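Local coordinates for protein methylenetetrahydrofolate--tRNA-(uracil-5-)-methyltransferase trmFO (Thermus thermophilus, PDB 3G5S) that binds FAD and, as a folate-dependent tRNA methyltransferase, probably converts uridine 54 of tRNA to 5-methyluridine, at residues K64-Q68 against L344-A348; G339-E345 against P392-N396; A348-L352 against L375-V379. The contacts are given in a common frame with arbitrary orientation. Residue numbers count along the deposited sequence, not the author numbering.

Interaction 1 of 3, residues K64-Q68 against L344-A348. With FAD (flavin-adenine dinucleotide), chain B.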
loop_
_atom_site.group_PDB
_atom_site.type_symbol
_atom_site.label_atom_id
_atom_site.label_comp_id
_atom_site.label_asym_id
_atom_site.label_seq_id
_atom_site.Cartn_x
_atom_site.Cartn_y
_atom_site.Cartn_z
ATOM N N LYS A 64 -8.370 -7.344 -3.556
ATOM C CA LYS A 64 -9.181 -6.195 -3.178
ATOM C C LYS A 64 -10.629 -6.613 -2.910
ATOM O O LYS A 64 -11.304 -6.019 -2.073
ATOM C CB LYS A 64 -9.096 -5.110 -4.252
ATOM C CG LYS A 64 -7.758 -4.349 -4.244
ATOM C CD LYS A 64 -7.684 -3.302 -5.345
ATOM C CE LYS A 64 -6.354 -2.569 -5.332
ATOM N NZ LYS A 64 -6.299 -1.472 -4.328
ATOM N N GLY A 65 -11.097 -7.636 -3.615
ATOM C CA GLY A 65 -12.421 -8.178 -3.362
ATOM C C GLY A 65 -12.542 -8.755 -1.964
ATOM O O GLY A 65 -13.556 -8.574 -1.290
ATOM N N LEU A 66 -11.507 -9.457 -1.512
ATOM C CA LEU A 66 -11.504 -9.938 -0.140
ATOM C C LEU A 66 -11.519 -8.765 0.843
ATOM O O LEU A 66 -12.282 -8.762 1.807
ATOM C CB LEU A 66 -10.306 -10.838 0.127
ATOM C CG LEU A 66 -10.104 -11.261 1.580
ATOM C CD1 LEU A 66 -11.347 -11.925 2.167
ATOM C CD2 LEU A 66 -8.887 -12.158 1.733
ATOM N N LEU A 67 -10.686 -7.759 0.603
ATOM C CA LEU A 67 -10.642 -6.622 1.517
ATOM C C LEU A 67 -11.995 -5.893 1.561
ATOM O O LEU A 67 -12.436 -5.457 2.628
ATOM C CB LEU A 67 -9.503 -5.679 1.137
ATOM C CG LEU A 67 -9.228 -4.524 2.106
ATOM C CD1 LEU A 67 -8.960 -5.005 3.516
ATOM C CD2 LEU A 67 -8.054 -3.704 1.611
ATOM N N GLN A 68 -12.661 -5.773 0.411
ATOM C CA GLN A 68 -14.005 -5.201 0.374
ATOM C C GLN A 68 -14.963 -5.984 1.262
ATOM O O GLN A 68 -15.729 -5.409 2.032
ATOM C CB GLN A 68 -14.540 -5.172 -1.059
ATOM C CG GLN A 68 -13.836 -4.155 -1.941
ATOM C CD GLN A 68 -14.090 -4.367 -3.422
ATOM O OE1 GLN A 68 -14.919 -5.189 -3.816
ATOM N NE2 GLN A 68 -13.369 -3.623 -4.254
ATOM N N LEU A 344 -9.343 1.813 -0.770
ATOM C CA LEU A 344 -9.836 0.798 0.140
ATOM C C LEU A 344 -8.832 0.457 1.238
ATOM O O LEU A 344 -9.191 0.344 2.413
ATOM C CB LEU A 344 -10.151 -0.444 -0.689
ATOM C CG LEU A 344 -10.466 -1.747 0.013
ATOM C CD1 LEU A 344 -11.805 -1.618 0.700
ATOM C CD2 LEU A 344 -10.471 -2.890 -0.996
ATOM N N GLU A 345 -7.575 0.279 0.846
ATOM C CA GLU A 345 -6.507 0.021 1.802
ATOM C C GLU A 345 -6.409 1.166 2.802
ATOM O O GLU A 345 -6.155 0.951 3.994
ATOM C CB GLU A 345 -5.176 -0.117 1.070
ATOM C CG GLU A 345 -5.022 -1.396 0.233
ATOM C CD GLU A 345 -5.604 -1.328 -1.179
ATOM O OE1 GLU A 345 -6.415 -0.430 -1.501
ATOM O OE2 GLU A 345 -5.248 -2.216 -1.983
ATOM N N SER A 346 -6.595 2.383 2.310
ATOM C CA SER A 346 -6.548 3.542 3.184
ATOM C C SER A 346 -7.712 3.511 4.178
ATOM O O SER A 346 -7.510 3.670 5.382
ATOM C CB SER A 346 -6.509 4.821 2.354
ATOM O OG SER A 346 -5.297 4.882 1.616
ATOM N N ALA A 347 -8.926 3.291 3.685
ATOM C CA ALA A 347 -10.071 3.158 4.576
ATOM C C ALA A 347 -9.877 2.031 5.594
ATOM O O ALA A 347 -10.200 2.182 6.768
ATOM C CB ALA A 347 -11.347 2.948 3.764
ATOM N N ALA A 348 -9.346 0.899 5.141
ATOM C CA ALA A 348 -9.209 -0.266 6.007
ATOM C C ALA A 348 -8.192 -0.038 7.128
ATOM O O ALA A 348 -8.423 -0.427 8.282
ATOM C CB ALA A 348 -8.860 -1.499 5.185
HETATM P PA FAD B . -6.457 11.456 1.457
HETATM O O1A FAD B . -5.660 12.310 0.514
HETATM O O2A FAD B . -7.713 10.819 0.949
HETATM O O5B FAD B . -6.841 12.270 2.775
HETATM C C5B FAD B . -5.892 13.067 3.457
HETATM C C4B FAD B . -6.626 14.279 3.996
HETATM O O4B FAD B . -5.767 14.996 4.866
HETATM C C3B FAD B . -7.022 15.247 2.883
HETATM O O3B FAD B . -8.398 15.567 2.962
HETATM C C2B FAD B . -6.139 16.472 3.121
HETATM O O2B FAD B . -6.728 17.704 2.759
HETATM C C1B FAD B . -5.905 16.397 4.617
HETATM N N9A FAD B . -4.683 17.014 5.154
HETATM C C8A FAD B . -3.401 16.875 4.698
HETATM N N7A FAD B . -2.570 17.521 5.541
HETATM C C5A FAD B . -3.319 18.061 6.539
HETATM C C6A FAD B . -3.011 18.816 7.662
HETATM N N6A FAD B . -1.749 19.018 8.066
HETATM N N1A FAD B . -4.030 19.203 8.490
HETATM C C2A FAD B . -5.339 18.881 8.218
HETATM N N3A FAD B . -5.658 18.131 7.109
HETATM C C4A FAD B . -4.649 17.747 6.300
HETATM N N1 FAD B . -5.929 5.443 -5.135
HETATM C C2 FAD B . -6.661 4.474 -5.774
HETATM O O2 FAD B . -7.007 3.458 -5.176
HETATM N N3 FAD B . -7.012 4.651 -7.099
HETATM C C4 FAD B . -6.654 5.782 -7.813
HETATM O O4 FAD B . -6.989 5.911 -8.997
HETATM C C4X FAD B . -5.912 6.759 -7.152
HETATM N N5 FAD B . -5.518 7.904 -7.808
HETATM C C5X FAD B . -4.791 8.865 -7.136
HETATM C C6 FAD B . -4.409 10.021 -7.808
HETATM C C7 FAD B . -3.669 11.000 -7.159
HETATM C C7M FAD B . -3.258 12.247 -7.891
HETATM C C8 FAD B . -3.318 10.820 -5.825
HETATM C C8M FAD B . -2.520 11.872 -5.111
HETATM C C9 FAD B . -3.702 9.664 -5.148
HETATM C C9A FAD B . -4.439 8.678 -5.798
HETATM N N10 FAD B . -4.807 7.516 -5.131
HETATM C C10 FAD B . -5.554 6.577 -5.817
HETATM C "C1'" FAD B . -3.941 7.009 -4.001
HETATM C "C2'" FAD B . -4.672 6.879 -2.654
HETATM O "O2'" FAD B . -5.371 5.651 -2.534
HETATM C "C3'" FAD B . -5.595 8.066 -2.379
HETATM O "O3'" FAD B . -4.768 9.208 -2.275
HETATM C "C4'" FAD B . -6.415 7.913 -1.099
HETATM O "O4'" FAD B . -7.376 8.950 -1.077
HETATM C "C5'" FAD B . -5.544 7.933 0.151
HETATM O "O5'" FAD B . -6.359 8.065 1.295
HETATM P P FAD B . -5.803 8.864 2.565
HETATM O O1P FAD B . -4.500 8.291 3.024
HETATM O O2P FAD B . -6.918 8.925 3.555
HETATM O O3P FAD B . -5.454 10.324 1.993
#
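Two helices run obliquely past each other here, the axes of the two short segments 10.6 Å apart at closest approach and their N-to-C directions 35° apart, with a salt bridge beside an apolar seam. Lys64 extends along the gap to place NZ 2.7 Å from Glu345 OE2, a salt bridge reinforced by a weak hydrogen bond from Lys64 NZ to Glu345 OE1 at 3.0 Å. Glu345 OE2 also accepts from the backbone amide of Ala395, so one carboxylate oxygen answers both a lysine and a loop.

Several other polar groups find partners within or beyond the two helices. Gln68 N donates to Lys64 O at 2.8 Å, and Ala348 N to Leu344 O at 2.8 Å, the usual helical bonds. Although Leu344 CD2 comes within 3.4 Å of Lys64 O, that carbonyl thus already has its amide. Gln68 NE2 turns to Gly56 O, so Gln68 meets Leu344 through its methylene, CG to CD2 3.7 Å. Ser346 OG is hydrogen-bonded to Gly342 O. The same hydroxyl is the closest approach of these segments to the cofactor, Ser346 OG lying 3.4 Å from FAD O5' without hydrogen-bond geometry.

Carbon fills the rest of the interface. Leu67 points at the second helix, with CD2 3.5 Å from Leu344 CG and CD1 3.9 Å from Ala348 CB; Met374 of helix 374-384 also packs on Leu67. Helix 343-361 follows strand 331-333, an outermost strand of the parallel sheet, and begins beside the cofactor, as in the FAD-binding Rossmann-type fold of the MnmG family.

Interaction 2 of 3, residues G339-E345 against P392-N396. With FAD (flavin-adenine dinucleotide), chain B.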
loop_
_atom_site.group_PDB
_atom_site.type_symbol
_atom_site.label_atom_id
_atom_site.label_comp_id
_atom_site.label_asym_id
_atom_site.label_seq_id
_atom_site.Cartn_x
_atom_site.Cartn_y
_atom_site.Cartn_z
ATOM N N GLY A 339 1.898 4.014 4.788
ATOM C CA GLY A 339 2.605 3.140 3.871
ATOM C C GLY A 339 1.746 2.221 3.017
ATOM O O GLY A 339 2.282 1.297 2.404
ATOM N N VAL A 340 0.437 2.464 2.958
ATOM C CA VAL A 340 -0.408 1.727 2.029
ATOM C C VAL A 340 -0.718 2.573 0.805
ATOM O O VAL A 340 -0.385 3.764 0.740
ATOM C CB VAL A 340 -1.702 1.172 2.674
ATOM C CG1 VAL A 340 -1.369 0.284 3.852
ATOM C CG2 VAL A 340 -2.683 2.279 3.043
ATOM N N GLU A 341 -1.344 1.927 -0.174
ATOM C CA GLU A 341 -1.761 2.563 -1.408
ATOM C C GLU A 341 -3.136 2.025 -1.740
ATOM O O GLU A 341 -3.362 0.817 -1.659
ATOM C CB GLU A 341 -0.787 2.216 -2.531
ATOM C CG GLU A 341 -1.295 2.481 -3.937
ATOM C CD GLU A 341 -1.632 3.931 -4.201
ATOM O OE1 GLU A 341 -1.289 4.807 -3.375
ATOM O OE2 GLU A 341 -2.236 4.200 -5.263
ATOM N N GLY A 342 -4.048 2.918 -2.118
ATOM C CA GLY A 342 -5.374 2.540 -2.573
ATOM C C GLY A 342 -6.469 3.095 -1.677
ATOM O O GLY A 342 -6.301 3.184 -0.456
ATOM N N TYR A 343 -7.600 3.464 -2.276
ATOM C CA TYR A 343 -8.697 4.027 -1.487
ATOM C C TYR A 343 -9.146 3.068 -0.391
ATOM O O TYR A 343 -9.322 3.454 0.762
ATOM C CB TYR A 343 -9.914 4.370 -2.345
ATOM C CG TYR A 343 -9.681 5.276 -3.535
ATOM C CD1 TYR A 343 -9.164 6.558 -3.392
ATOM C CD2 TYR A 343 -10.042 4.855 -4.806
ATOM C CE1 TYR A 343 -8.984 7.379 -4.500
ATOM C CE2 TYR A 343 -9.873 5.662 -5.909
ATOM C CZ TYR A 343 -9.344 6.923 -5.756
ATOM O OH TYR A 343 -9.180 7.729 -6.860
ATOM N N LEU A 344 -9.343 1.813 -0.770
ATOM C CA LEU A 344 -9.836 0.798 0.140
ATOM C C LEU A 344 -8.832 0.457 1.238
ATOM O O LEU A 344 -9.191 0.344 2.413
ATOM C CB LEU A 344 -10.151 -0.444 -0.689
ATOM C CG LEU A 344 -10.466 -1.747 0.013
ATOM C CD1 LEU A 344 -11.805 -1.618 0.700
ATOM C CD2 LEU A 344 -10.471 -2.890 -0.996
ATOM N N GLU A 345 -7.575 0.279 0.846
ATOM C CA GLU A 345 -6.507 0.021 1.802
ATOM C C GLU A 345 -6.409 1.166 2.802
ATOM O O GLU A 345 -6.155 0.951 3.994
ATOM C CB GLU A 345 -5.176 -0.117 1.070
ATOM C CG GLU A 345 -5.022 -1.396 0.233
ATOM C CD GLU A 345 -5.604 -1.328 -1.179
ATOM O OE1 GLU A 345 -6.415 -0.430 -1.501
ATOM O OE2 GLU A 345 -5.248 -2.216 -1.983
ATOM N N PRO A 392 5.480 1.816 -0.505
ATOM C CA PRO A 392 4.101 1.515 -0.095
ATOM C C PRO A 392 3.554 0.213 -0.666
ATOM O O PRO A 392 4.034 -0.293 -1.683
ATOM C CB PRO A 392 3.298 2.695 -0.647
ATOM C CG PRO A 392 4.333 3.805 -0.862
ATOM C CD PRO A 392 5.568 3.063 -1.285
HETATM N N MSE A 393 2.519 -0.300 -0.014
HETATM C CA MSE A 393 1.926 -1.583 -0.369
HETATM C C MSE A 393 0.418 -1.471 -0.566
HETATM O O MSE A 393 -0.270 -0.798 0.205
HETATM C CB MSE A 393 2.238 -2.599 0.728
HETATM C CG MSE A 393 1.753 -4.015 0.443
HETATM SE SE MSE A 393 2.349 -4.696 -1.288
HETATM C CE MSE A 393 4.241 -4.333 -1.099
ATOM N N TYR A 394 -0.079 -2.148 -1.600
ATOM C CA TYR A 394 -1.512 -2.328 -1.784
ATOM C C TYR A 394 -1.900 -3.793 -1.612
ATOM O O TYR A 394 -1.033 -4.669 -1.549
ATOM C CB TYR A 394 -2.004 -1.736 -3.104
ATOM C CG TYR A 394 -1.436 -2.292 -4.395
ATOM C CD1 TYR A 394 -0.586 -1.531 -5.184
ATOM C CD2 TYR A 394 -1.825 -3.536 -4.873
ATOM C CE1 TYR A 394 -0.111 -2.008 -6.399
ATOM C CE2 TYR A 394 -1.347 -4.028 -6.090
ATOM C CZ TYR A 394 -0.493 -3.256 -6.846
ATOM O OH TYR A 394 -0.010 -3.706 -8.059
ATOM N N ALA A 395 -3.200 -4.059 -1.509
ATOM C CA ALA A 395 -3.678 -5.417 -1.262
ATOM C C ALA A 395 -3.327 -6.349 -2.421
ATOM O O ALA A 395 -3.556 -6.018 -3.579
ATOM C CB ALA A 395 -5.172 -5.407 -1.054
ATOM N N ASN A 396 -2.795 -7.516 -2.088
ATOM C CA ASN A 396 -2.451 -8.526 -3.082
ATOM C C ASN A 396 -2.325 -9.875 -2.386
ATOM O O ASN A 396 -2.158 -9.940 -1.164
ATOM C CB ASN A 396 -1.159 -8.162 -3.829
ATOM C CG ASN A 396 0.056 -8.188 -2.932
ATOM O OD1 ASN A 396 0.431 -7.164 -2.335
ATOM N ND2 ASN A 396 0.664 -9.352 -2.797
HETATM P PA FAD B . -6.457 11.456 1.457
HETATM O O1A FAD B . -5.660 12.310 0.514
HETATM O O2A FAD B . -7.713 10.819 0.949
HETATM O O5B FAD B . -6.841 12.270 2.775
HETATM C C5B FAD B . -5.892 13.067 3.457
HETATM C C4B FAD B . -6.626 14.279 3.996
HETATM O O4B FAD B . -5.767 14.996 4.866
HETATM C C3B FAD B . -7.022 15.247 2.883
HETATM O O3B FAD B . -8.398 15.567 2.962
HETATM C C2B FAD B . -6.139 16.472 3.121
HETATM O O2B FAD B . -6.728 17.704 2.759
HETATM C C1B FAD B . -5.905 16.397 4.617
HETATM N N9A FAD B . -4.683 17.014 5.154
HETATM C C8A FAD B . -3.401 16.875 4.698
HETATM N N7A FAD B . -2.570 17.521 5.541
HETATM C C5A FAD B . -3.319 18.061 6.539
HETATM C C6A FAD B . -3.011 18.816 7.662
HETATM N N6A FAD B . -1.749 19.018 8.066
HETATM N N1A FAD B . -4.030 19.203 8.490
HETATM C C2A FAD B . -5.339 18.881 8.218
HETATM N N3A FAD B . -5.658 18.131 7.109
HETATM C C4A FAD B . -4.649 17.747 6.300
HETATM N N1 FAD B . -5.929 5.443 -5.135
HETATM C C2 FAD B . -6.661 4.474 -5.774
HETATM O O2 FAD B . -7.007 3.458 -5.176
HETATM N N3 FAD B . -7.012 4.651 -7.099
HETATM C C4 FAD B . -6.654 5.782 -7.813
HETATM O O4 FAD B . -6.989 5.911 -8.997
HETATM C C4X FAD B . -5.912 6.759 -7.152
HETATM N N5 FAD B . -5.518 7.904 -7.808
HETATM C C5X FAD B . -4.791 8.865 -7.136
HETATM C C6 FAD B . -4.409 10.021 -7.808
HETATM C C7 FAD B . -3.669 11.000 -7.159
HETATM C C7M FAD B . -3.258 12.247 -7.891
HETATM C C8 FAD B . -3.318 10.820 -5.825
HETATM C C8M FAD B . -2.520 11.872 -5.111
HETATM C C9 FAD B . -3.702 9.664 -5.148
HETATM C C9A FAD B . -4.439 8.678 -5.798
HETATM N N10 FAD B . -4.807 7.516 -5.131
HETATM C C10 FAD B . -5.554 6.577 -5.817
HETATM C "C1'" FAD B . -3.941 7.009 -4.001
HETATM C "C2'" FAD B . -4.672 6.879 -2.654
HETATM O "O2'" FAD B . -5.371 5.651 -2.534
HETATM C "C3'" FAD B . -5.595 8.066 -2.379
HETATM O "O3'" FAD B . -4.768 9.208 -2.275
HETATM C "C4'" FAD B . -6.415 7.913 -1.099
HETATM O "O4'" FAD B . -7.376 8.950 -1.077
HETATM C "C5'" FAD B . -5.544 7.933 0.151
HETATM O "O5'" FAD B . -6.359 8.065 1.295
HETATM P P FAD B . -5.803 8.864 2.565
HETATM O O1P FAD B . -4.500 8.291 3.024
HETATM O O2P FAD B . -6.918 8.925 3.555
HETATM O O3P FAD B . -5.454 10.324 1.993
#
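Glu341 lays its CB against that of Tyr394, 4.2 Å from CB to CB, where two extended backbones run side by side as a single parallel beta bridge just ahead of a flavin-binding helix N-terminus. Val340 pairs with Met393 (selenomethionine here), their CA atoms 4.7 Å apart. The parallel register follows from the two bonds: Met393 N donates to Gly339 O at 2.9 Å, and Met393 O accepts from Glu341 N at 3.0 Å. CA-H...O contacts flank them, Pro392 CA to Gly339 O and Val340 CA to Met393 O, each 3.1 Å.

Both glycines have positive phi, 103° at Gly339 and 118° at Gly342, where a CB would run into the preceding carbonyl oxygen. Gly342 is the N-cap of helix 343-361. At this N-terminus two amides face the cofactor: Tyr343 N donates to FAD O2 at 3.0 Å, and Gly342 N makes a weak hydrogen bond to FAD O2' at 3.1 Å. FAD O2 also lies over one face of the Tyr343 ring.

One helical turn on, Glu345, salt-bridged to Lys64, reaches back to the other segment: its OE2 accepts from Ala395 N at 2.8 Å, with an N-H...O angle of 168°.

Interaction 3 of 3, residues A348-L352 against L375-V379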
loop_
_atom_site.group_PDB
_atom_site.type_symbol
_atom_site.label_atom_id
_atom_site.label_comp_id
_atom_site.label_asym_id
_atom_site.label_seq_id
_atom_site.Cartn_x
_atom_site.Cartn_y
_atom_site.Cartn_z
ATOM N N ALA A 348 -9.346 0.899 5.141
ATOM C CA ALA A 348 -9.209 -0.266 6.007
ATOM C C ALA A 348 -8.192 -0.038 7.128
ATOM O O ALA A 348 -8.423 -0.427 8.282
ATOM C CB ALA A 348 -8.860 -1.499 5.185
ATOM N N THR A 349 -7.067 0.585 6.796
ATOM C CA THR A 349 -6.132 0.956 7.842
ATOM C C THR A 349 -6.730 2.027 8.762
ATOM O O THR A 349 -6.444 2.035 9.952
ATOM C CB THR A 349 -4.750 1.366 7.289
ATOM O OG1 THR A 349 -4.886 2.456 6.371
ATOM C CG2 THR A 349 -4.051 0.170 6.612
ATOM N N GLY A 350 -7.560 2.916 8.219
ATOM C CA GLY A 350 -8.293 3.857 9.059
ATOM C C GLY A 350 -9.180 3.152 10.075
ATOM O O GLY A 350 -9.214 3.518 11.253
ATOM N N PHE A 351 -9.893 2.125 9.620
ATOM C CA PHE A 351 -10.687 1.316 10.529
ATOM C C PHE A 351 -9.833 0.777 11.681
ATOM O O PHE A 351 -10.209 0.889 12.849
ATOM C CB PHE A 351 -11.354 0.161 9.766
ATOM C CG PHE A 351 -11.809 -0.962 10.655
ATOM C CD1 PHE A 351 -12.941 -0.831 11.448
ATOM C CD2 PHE A 351 -11.093 -2.139 10.715
ATOM C CE1 PHE A 351 -13.350 -1.851 12.290
ATOM C CE2 PHE A 351 -11.502 -3.174 11.553
ATOM C CZ PHE A 351 -12.632 -3.025 12.337
ATOM N N LEU A 352 -8.688 0.183 11.365
ATOM C CA LEU A 352 -7.877 -0.441 12.404
ATOM C C LEU A 352 -7.280 0.590 13.361
ATOM O O LEU A 352 -7.273 0.397 14.579
ATOM C CB LEU A 352 -6.792 -1.338 11.813
ATOM C CG LEU A 352 -5.959 -2.094 12.853
ATOM C CD1 LEU A 352 -6.800 -3.003 13.741
ATOM C CD2 LEU A 352 -4.854 -2.880 12.191
ATOM N N LEU A 375 -6.705 -7.546 5.436
ATOM C CA LEU A 375 -6.282 -6.418 6.264
ATOM C C LEU A 375 -5.130 -6.840 7.177
ATOM O O LEU A 375 -4.161 -6.101 7.350
ATOM C CB LEU A 375 -7.443 -5.845 7.078
ATOM C CG LEU A 375 -7.051 -4.682 7.997
ATOM C CD1 LEU A 375 -6.331 -3.566 7.227
ATOM C CD2 LEU A 375 -8.273 -4.144 8.715
ATOM N N GLY A 376 -5.231 -8.030 7.758
ATOM C CA GLY A 376 -4.170 -8.539 8.604
ATOM C C GLY A 376 -2.865 -8.720 7.854
ATOM O O GLY A 376 -1.794 -8.365 8.341
ATOM N N GLY A 377 -2.942 -9.288 6.658
ATOM C CA GLY A 377 -1.743 -9.445 5.863
ATOM C C GLY A 377 -1.118 -8.099 5.540
ATOM O O GLY A 377 0.102 -7.949 5.575
ATOM N N LEU A 378 -1.947 -7.116 5.224
ATOM C CA LEU A 378 -1.448 -5.799 4.875
ATOM C C LEU A 378 -0.721 -5.129 6.054
ATOM O O LEU A 378 0.407 -4.662 5.901
ATOM C CB LEU A 378 -2.602 -4.948 4.395
ATOM C CG LEU A 378 -2.257 -3.556 3.890
ATOM C CD1 LEU A 378 -1.273 -3.591 2.730
ATOM C CD2 LEU A 378 -3.529 -2.837 3.506
ATOM N N VAL A 379 -1.351 -5.088 7.226
ATOM C CA VAL A 379 -0.727 -4.386 8.341
ATOM C C VAL A 379 0.465 -5.144 8.904
ATOM O O VAL A 379 1.414 -4.537 9.405
ATOM C CB VAL A 379 -1.733 -3.970 9.444
ATOM C CG1 VAL A 379 -2.784 -3.054 8.850
ATOM C CG2 VAL A 379 -2.355 -5.182 10.136
#
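Helix 343-361, which follows strand 331-333, an outermost strand of the Rossmann-type parallel sheet, is crossed almost at right angles by helix 374-384. Over the short segments the axes approach to 10.8 Å at a signed angle of -86°. With no hydrogen bond between them, the fit depends on shape.

The main bump is Leu375, with 78 Å² covered by the other helix. It enters the hollow bounded by Ala348, Thr349, Phe351 and Leu352. Both methyls rest on Ala348, Leu375 CD1 3.9 Å from Ala348 CB and Leu375 CD2 3.7 Å from Ala348 O; CD2 also reaches the edge of the Phe351 ring, 4.0 Å from Phe351 CD2, and lies 4.4 Å from Leu352 CB.

Thr349 makes the return fit. Its methyl CG2 sits at the shallow dip formed by Leu375, Leu378 and Val379, one turn of the opposing helix, at 4.4 Å from Leu375 CD1, 4.4 Å from Leu378 CD2 and 4.1 Å from Val379 CG1. Its hydroxyl is engaged apart from this surface, hydrogen-bonded to Gly335 N and to the carbonyls of Glu345 and Ser346. Val379 in turn lodges between Thr349 and Leu352, with CG1 3.9 Å from Leu352 CD2.

Helix 63-74 packs on both partners through Met71, which touches Ala348 and Leu375. The Ala348 carbonyl under Leu375 is already bonded within its helix, Leu352 N to Ala348 O at 3.2 Å.

In the fold
All three contacts use helix 343-361 and follow one another along it: interaction 2 takes its N-terminus and the preceding loop, interaction 1 its first turns and interaction 3 the next. Their centres lie 8 to 9 Å apart. Interactions 1 and 2 share Leu344 and Glu345, and both touch FAD; interactions 1 and 3 share Ala348. Leu378 joins the packing, its CD2 3.8 Å from Val340 CG1 and 3.9 Å from Glu345 CG, its CD1 3.8 Å from Met393 CG. Interaction 3 is farther from the cofactor, the Thr349 side chain about 7 Å from FAD, while Pro392 in interaction 2 has its side chain about 6 Å from bound glutathione.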